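Local coordinates for protein 4-amino-4-deoxy-L-arabinose transferase or related glycosyltransferases of PMT family (Cupriavidus metallidurans, PDB 5EZM) that probably transfers 4-amino-4-deoxy-L-arabinose from a polyprenyl-phosphate carrier lipid to lipid A at the cell membrane, at residues A[53-67]-A[490-502]. Numbering follows the deposited sequence.
Sequences HLVGPDEGRYAEISR and DHTLPFYLRHPLM
Phe495 and Tyr496 of the short helix 493-497, in the C-terminal domain of this GT-C-fold transferase, pack against Leu54, in the loop ahead of helix 58-72, and Ala63 within that helix, which follows the first membrane-spanning helix. The axes of the short segments 58-67 and 493-497 come within 9.1 Å, at 41°. Leu54 CD1 and Ala63 CB share one face of the Phe495 ring as CH-pi donors, Leu54 CD1 lying 3.9 Å from the ring centroid; the small alanine methyl lets the aromatic sit close to the helix. CG of Phe495 is anti to its backbone N (chi1 175°), which lays the ring across the leucine. Beside it Tyr496 reaches out with its hydroxyl, and OH accepts a nearly straight bond from Leu54 N at 2.9 Å, fixing the loop; Glu107 also bonds this hydroxyl. Closest of all run the backbones at Gly60, whose CA is 4.6 Å from Thr492 CA, where a side chain would run into His491 O. Pro57 CB rests over a face of the His491 imidazole, 3.5 Å from its centroid, while Tyr80 takes the ring's ND1.

At the far end Arg67 grips Glu64 side-on, NE to OE1 and NH1 to OE2, both at 2.8 Å. The guanidinium turns one face to the Arg498-His499 peptide, with Arg498 C 3.8 Å from Arg67 NH2, and its edge to Pro500. A leucine in place of Arg67 would probably leave the Glu64 carboxylate without its cation, free to turn beside Phe495, and uncover that peptide.

Arg61, salt-bridged to Glu509, lies near the zinc ligands Glu87 and His270. Helix 58-72 is thus wedged between helix 91-103, which Ile65 and Ser66 touch, and helix 493-497, whose Leu497 leans on helix 470-474 and strand 483-486.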
loop_
_atom_site.group_PDB
_atom_site.type_symbol
_atom_site.label_atom_id
_atom_site.label_comp_id
_atom_site.label_asym_id
_atom_site.label_seq_id
_atom_site.Cartn_x
_atom_site.Cartn_y
_atom_site.Cartn_z
ATOM N N HIS A 53 -13.640 -6.778 1.375
ATOM C CA HIS A 53 -13.657 -6.801 -0.077
ATOM C C HIS A 53 -12.673 -5.773 -0.622
ATOM O O HIS A 53 -12.263 -4.838 0.072
ATOM C CB HIS A 53 -15.062 -6.530 -0.606
ATOM C CG HIS A 53 -16.018 -7.656 -0.372
ATOM N ND1 HIS A 53 -16.874 -7.693 0.708
ATOM C CD2 HIS A 53 -16.247 -8.791 -1.072
ATOM C CE1 HIS A 53 -17.593 -8.800 0.660
ATOM N NE2 HIS A 53 -17.230 -9.486 -0.411
ATOM N N LEU A 54 -12.291 -5.956 -1.884
ATOM C CA LEU A 54 -11.263 -5.116 -2.486
ATOM C C LEU A 54 -11.769 -3.689 -2.660
ATOM O O LEU A 54 -12.875 -3.463 -3.162
ATOM C CB LEU A 54 -10.826 -5.689 -3.832
ATOM C CG LEU A 54 -10.131 -7.050 -3.791
ATOM C CD1 LEU A 54 -9.684 -7.455 -5.180
ATOM C CD2 LEU A 54 -8.951 -7.023 -2.831
ATOM N N VAL A 55 -10.950 -2.729 -2.245
ATOM C CA VAL A 55 -11.304 -1.316 -2.269
ATOM C C VAL A 55 -10.626 -0.682 -3.478
ATOM O O VAL A 55 -9.394 -0.607 -3.547
ATOM C CB VAL A 55 -10.899 -0.617 -0.965
ATOM C CG1 VAL A 55 -11.050 0.895 -1.091
ATOM C CG2 VAL A 55 -11.730 -1.151 0.196
ATOM N N GLY A 56 -11.426 -0.222 -4.435
ATOM C CA GLY A 56 -10.896 0.462 -5.601
ATOM C C GLY A 56 -10.432 1.871 -5.283
ATOM O O GLY A 56 -10.850 2.451 -4.282
ATOM N N PRO A 57 -9.569 2.438 -6.137
ATOM C CA PRO A 57 -9.041 1.805 -7.350
ATOM C C PRO A 57 -7.852 0.871 -7.127
ATOM O O PRO A 57 -7.750 -0.133 -7.829
ATOM C CB PRO A 57 -8.614 3.003 -8.201
ATOM C CG PRO A 57 -8.277 4.057 -7.212
ATOM C CD PRO A 57 -9.224 3.870 -6.066
ATOM N N ASP A 58 -6.991 1.190 -6.157
ATOM C CA ASP A 58 -5.679 0.551 -6.064
ATOM C C ASP A 58 -5.789 -0.960 -5.874
ATOM O O ASP A 58 -5.276 -1.738 -6.689
ATOM C CB ASP A 58 -4.877 1.182 -4.928
ATOM C CG ASP A 58 -4.505 2.621 -5.214
ATOM O OD1 ASP A 58 -4.261 2.942 -6.396
ATOM O OD2 ASP A 58 -4.460 3.427 -4.260
ATOM N N GLU A 59 -6.438 -1.393 -4.789
ATOM C CA GLU A 59 -6.531 -2.823 -4.495
ATOM C C GLU A 59 -7.115 -3.591 -5.672
ATOM O O GLU A 59 -6.574 -4.625 -6.092
ATOM C CB GLU A 59 -7.380 -3.054 -3.245
ATOM C CG GLU A 59 -6.771 -2.543 -1.963
ATOM C CD GLU A 59 -7.376 -3.210 -0.748
ATOM O OE1 GLU A 59 -8.619 -3.185 -0.612
ATOM O OE2 GLU A 59 -6.608 -3.777 0.059
ATOM N N GLY A 60 -8.226 -3.094 -6.216
ATOM C CA GLY A 60 -8.830 -3.747 -7.363
ATOM C C GLY A 60 -7.942 -3.710 -8.592
ATOM O O GLY A 60 -7.809 -4.711 -9.297
ATOM N N ARG A 61 -7.314 -2.559 -8.858
ATOM C CA ARG A 61 -6.485 -2.424 -10.053
ATOM C C ARG A 61 -5.326 -3.412 -10.042
ATOM O O ARG A 61 -5.089 -4.123 -11.026
ATOM C CB ARG A 61 -5.954 -0.994 -10.187
ATOM C CG ARG A 61 -4.781 -0.888 -11.161
ATOM C CD ARG A 61 -4.348 0.547 -11.428
ATOM N NE ARG A 61 -4.199 1.317 -10.198
ATOM C CZ ARG A 61 -4.813 2.472 -9.967
ATOM N NH1 ARG A 61 -5.605 3.000 -10.889
ATOM N NH2 ARG A 61 -4.626 3.103 -8.817
ATOM N N TYR A 62 -4.584 -3.469 -8.937
ATOM C CA TYR A 62 -3.428 -4.357 -8.906
ATOM C C TYR A 62 -3.847 -5.817 -8.786
ATOM O O TYR A 62 -3.192 -6.697 -9.364
ATOM C CB TYR A 62 -2.488 -3.939 -7.777
ATOM C CG TYR A 62 -1.990 -2.525 -7.967
ATOM C CD1 TYR A 62 -1.451 -2.121 -9.183
ATOM C CD2 TYR A 62 -2.101 -1.582 -6.955
ATOM C CE1 TYR A 62 -1.012 -0.828 -9.378
ATOM C CE2 TYR A 62 -1.662 -0.279 -7.141
ATOM C CZ TYR A 62 -1.119 0.091 -8.355
ATOM O OH TYR A 62 -0.680 1.381 -8.548
ATOM N N ALA A 63 -4.946 -6.095 -8.076
ATOM C CA ALA A 63 -5.430 -7.470 -8.010
ATOM C C ALA A 63 -5.847 -7.970 -9.386
ATOM O O ALA A 63 -5.609 -9.135 -9.732
ATOM C CB ALA A 63 -6.591 -7.578 -7.025
ATOM N N GLU A 64 -6.453 -7.094 -10.193
ATOM C CA GLU A 64 -6.935 -7.494 -11.512
ATOM C C GLU A 64 -5.803 -7.581 -12.524
ATOM O O GLU A 64 -5.758 -8.525 -13.319
ATOM C CB GLU A 64 -8.007 -6.525 -12.007
ATOM C CG GLU A 64 -8.377 -6.716 -13.477
ATOM C CD GLU A 64 -8.973 -8.088 -13.779
ATOM O OE1 GLU A 64 -9.404 -8.786 -12.838
ATOM O OE2 GLU A 64 -9.017 -8.469 -14.965
ATOM N N ILE A 65 -4.899 -6.600 -12.530
ATOM C CA ILE A 65 -3.709 -6.702 -13.371
ATOM C C ILE A 65 -2.985 -8.009 -13.088
ATOM O O ILE A 65 -2.639 -8.766 -14.003
ATOM C CB ILE A 65 -2.789 -5.489 -13.150
ATOM C CG1 ILE A 65 -3.420 -4.229 -13.745
ATOM C CG2 ILE A 65 -1.427 -5.743 -13.764
ATOM C CD1 ILE A 65 -2.669 -2.957 -13.430
ATOM N N SER A 66 -2.773 -8.306 -11.805
ATOM C CA SER A 66 -2.112 -9.555 -11.450
ATOM C C SER A 66 -2.927 -10.761 -11.894
ATOM O O SER A 66 -2.361 -11.772 -12.323
ATOM C CB SER A 66 -1.851 -9.599 -9.949
ATOM O OG SER A 66 -0.901 -8.613 -9.589
ATOM N N ARG A 67 -4.257 -10.677 -11.808
ATOM C CA ARG A 67 -5.084 -11.774 -12.299
ATOM C C ARG A 67 -4.855 -12.009 -13.788
ATOM O O ARG A 67 -4.674 -13.149 -14.227
ATOM C CB ARG A 67 -6.563 -11.500 -12.029
ATOM C CG ARG A 67 -7.465 -12.670 -12.411
ATOM C CD ARG A 67 -8.933 -12.276 -12.454
ATOM N NE ARG A 67 -9.244 -11.426 -13.599
ATOM C CZ ARG A 67 -9.504 -11.886 -14.817
ATOM N NH1 ARG A 67 -9.782 -11.043 -15.802
ATOM N NH2 ARG A 67 -9.484 -13.190 -15.053
ATOM N N ASP A 490 -14.404 0.586 -13.906
ATOM C CA ASP A 490 -14.688 -0.128 -12.669
ATOM C C ASP A 490 -13.457 -0.927 -12.261
ATOM O O ASP A 490 -12.979 -1.775 -13.020
ATOM C CB ASP A 490 -15.895 -1.042 -12.847
ATOM C CG ASP A 490 -16.568 -1.373 -11.534
ATOM O OD1 ASP A 490 -17.814 -1.411 -11.506
ATOM O OD2 ASP A 490 -15.856 -1.587 -10.528
ATOM N N HIS A 491 -12.937 -0.654 -11.068
ATOM C CA HIS A 491 -11.679 -1.254 -10.648
ATOM C C HIS A 491 -11.847 -2.551 -9.868
ATOM O O HIS A 491 -10.867 -3.288 -9.711
ATOM C CB HIS A 491 -10.882 -0.264 -9.799
ATOM C CG HIS A 491 -10.376 0.920 -10.563
ATOM N ND1 HIS A 491 -9.284 0.852 -11.402
ATOM C CD2 HIS A 491 -10.804 2.203 -10.605
ATOM C CE1 HIS A 491 -9.062 2.043 -11.929
ATOM N NE2 HIS A 491 -9.970 2.881 -11.459
ATOM N N THR A 492 -13.045 -2.854 -9.378
ATOM C CA THR A 492 -13.245 -4.028 -8.539
ATOM C C THR A 492 -14.178 -5.062 -9.144
ATOM O O THR A 492 -13.954 -6.262 -8.962
ATOM C CB THR A 492 -13.785 -3.610 -7.169
ATOM O OG1 THR A 492 -14.999 -2.869 -7.341
ATOM C CG2 THR A 492 -12.767 -2.748 -6.440
ATOM N N LEU A 493 -15.223 -4.635 -9.853
ATOM C CA LEU A 493 -16.189 -5.592 -10.388
ATOM C C LEU A 493 -15.595 -6.538 -11.429
ATOM O O LEU A 493 -15.910 -7.741 -11.373
ATOM C CB LEU A 493 -17.401 -4.849 -10.963
ATOM C CG LEU A 493 -18.531 -5.738 -11.491
ATOM C CD1 LEU A 493 -19.140 -6.549 -10.362
ATOM C CD2 LEU A 493 -19.592 -4.907 -12.182
ATOM N N PRO A 494 -14.766 -6.096 -12.386
ATOM C CA PRO A 494 -14.177 -7.075 -13.317
ATOM C C PRO A 494 -13.361 -8.152 -12.623
ATOM O O PRO A 494 -13.383 -9.308 -13.064
ATOM C CB PRO A 494 -13.316 -6.207 -14.250
ATOM C CG PRO A 494 -13.228 -4.876 -13.603
ATOM C CD PRO A 494 -14.465 -4.715 -12.797
ATOM N N PHE A 495 -12.651 -7.816 -11.540
ATOM C CA PHE A 495 -11.922 -8.839 -10.796
ATOM C C PHE A 495 -12.874 -9.885 -10.237
ATOM O O PHE A 495 -12.643 -11.090 -10.383
ATOM C CB PHE A 495 -11.112 -8.208 -9.662
ATOM C CG PHE A 495 -10.431 -9.217 -8.766
ATOM C CD1 PHE A 495 -9.205 -9.764 -9.118
ATOM C CD2 PHE A 495 -11.017 -9.619 -7.574
ATOM C CE1 PHE A 495 -8.576 -10.691 -8.292
ATOM C CE2 PHE A 495 -10.394 -10.545 -6.744
ATOM C CZ PHE A 495 -9.174 -11.081 -7.103
ATOM N N TYR A 496 -13.949 -9.439 -9.583
ATOM C CA TYR A 496 -14.890 -10.387 -8.993
ATOM C C TYR A 496 -15.622 -11.193 -10.057
ATOM O O TYR A 496 -16.053 -12.319 -9.787
ATOM C CB TYR A 496 -15.879 -9.658 -8.088
ATOM C CG TYR A 496 -15.273 -9.291 -6.759
ATOM C CD1 TYR A 496 -15.085 -10.252 -5.776
ATOM C CD2 TYR A 496 -14.872 -7.987 -6.488
ATOM C CE1 TYR A 496 -14.522 -9.928 -4.559
ATOM C CE2 TYR A 496 -14.306 -7.652 -5.267
ATOM C CZ TYR A 496 -14.134 -8.630 -4.311
ATOM O OH TYR A 496 -13.574 -8.312 -3.098
ATOM N N LEU A 497 -15.762 -10.649 -11.267
ATOM C CA LEU A 497 -16.374 -11.404 -12.352
ATOM C C LEU A 497 -15.392 -12.320 -13.068
ATOM O O LEU A 497 -15.830 -13.163 -13.860
ATOM C CB LEU A 497 -17.009 -10.449 -13.365
ATOM C CG LEU A 497 -18.268 -9.734 -12.881
ATOM C CD1 LEU A 497 -18.706 -8.692 -13.889
ATOM C CD2 LEU A 497 -19.379 -10.736 -12.623
ATOM N N ARG A 498 -14.092 -12.188 -12.799
ATOM C CA ARG A 498 -13.050 -12.867 -13.567
ATOM C C ARG A 498 -13.241 -12.598 -15.058
ATOM O O ARG A 498 -13.198 -13.503 -15.894
ATOM C CB ARG A 498 -13.031 -14.371 -13.274
ATOM C CG ARG A 498 -13.212 -14.756 -11.809
ATOM C CD ARG A 498 -11.987 -14.425 -10.984
ATOM N NE ARG A 498 -11.962 -15.133 -9.704
ATOM C CZ ARG A 498 -12.289 -14.591 -8.533
ATOM N NH1 ARG A 498 -12.672 -13.321 -8.470
ATOM N NH2 ARG A 498 -12.228 -15.315 -7.421
ATOM N N HIS A 499 -13.471 -11.327 -15.386
ATOM C CA HIS A 499 -13.862 -10.935 -16.736
ATOM C C HIS A 499 -13.464 -9.488 -17.012
ATOM O O HIS A 499 -13.899 -8.578 -16.294
ATOM C CB HIS A 499 -15.367 -11.125 -16.915
ATOM C CG HIS A 499 -15.828 -11.039 -18.335
ATOM N ND1 HIS A 499 -15.823 -9.860 -19.048
ATOM C CD2 HIS A 499 -16.324 -11.982 -19.172
ATOM C CE1 HIS A 499 -16.287 -10.082 -20.264
ATOM N NE2 HIS A 499 -16.600 -11.362 -20.365
ATOM N N PRO A 500 -12.655 -9.232 -18.035
ATOM C CA PRO A 500 -12.176 -7.869 -18.283
ATOM C C PRO A 500 -13.250 -6.985 -18.893
ATOM O O PRO A 500 -14.189 -7.447 -19.544
ATOM C CB PRO A 500 -11.019 -8.068 -19.273
ATOM C CG PRO A 500 -10.744 -9.543 -19.282
ATOM C CD PRO A 500 -12.042 -10.200 -18.954
ATOM N N LEU A 501 -13.083 -5.682 -18.678
ATOM C CA LEU A 501 -13.947 -4.688 -19.297
ATOM C C LEU A 501 -13.460 -4.361 -20.700
ATOM O O LEU A 501 -12.253 -4.296 -20.954
ATOM C CB LEU A 501 -13.975 -3.405 -18.464
ATOM C CG LEU A 501 -14.691 -3.393 -17.116
ATOM C CD1 LEU A 501 -14.516 -2.035 -16.465
ATOM C CD2 LEU A 501 -16.163 -3.711 -17.300
ATOM N N MET A 502 -14.401 -4.145 -21.613
ATOM C CA MET A 502 -14.094 -3.555 -22.910
ATOM C C MET A 502 -14.398 -2.067 -22.819
ATOM O O MET A 502 -15.567 -1.664 -22.815
ATOM C CB MET A 502 -14.882 -4.211 -24.038
ATOM C CG MET A 502 -14.626 -3.554 -25.382
ATOM S SD MET A 502 -15.146 -4.573 -26.768
ATOM C CE MET A 502 -14.120 -6.018 -26.494
#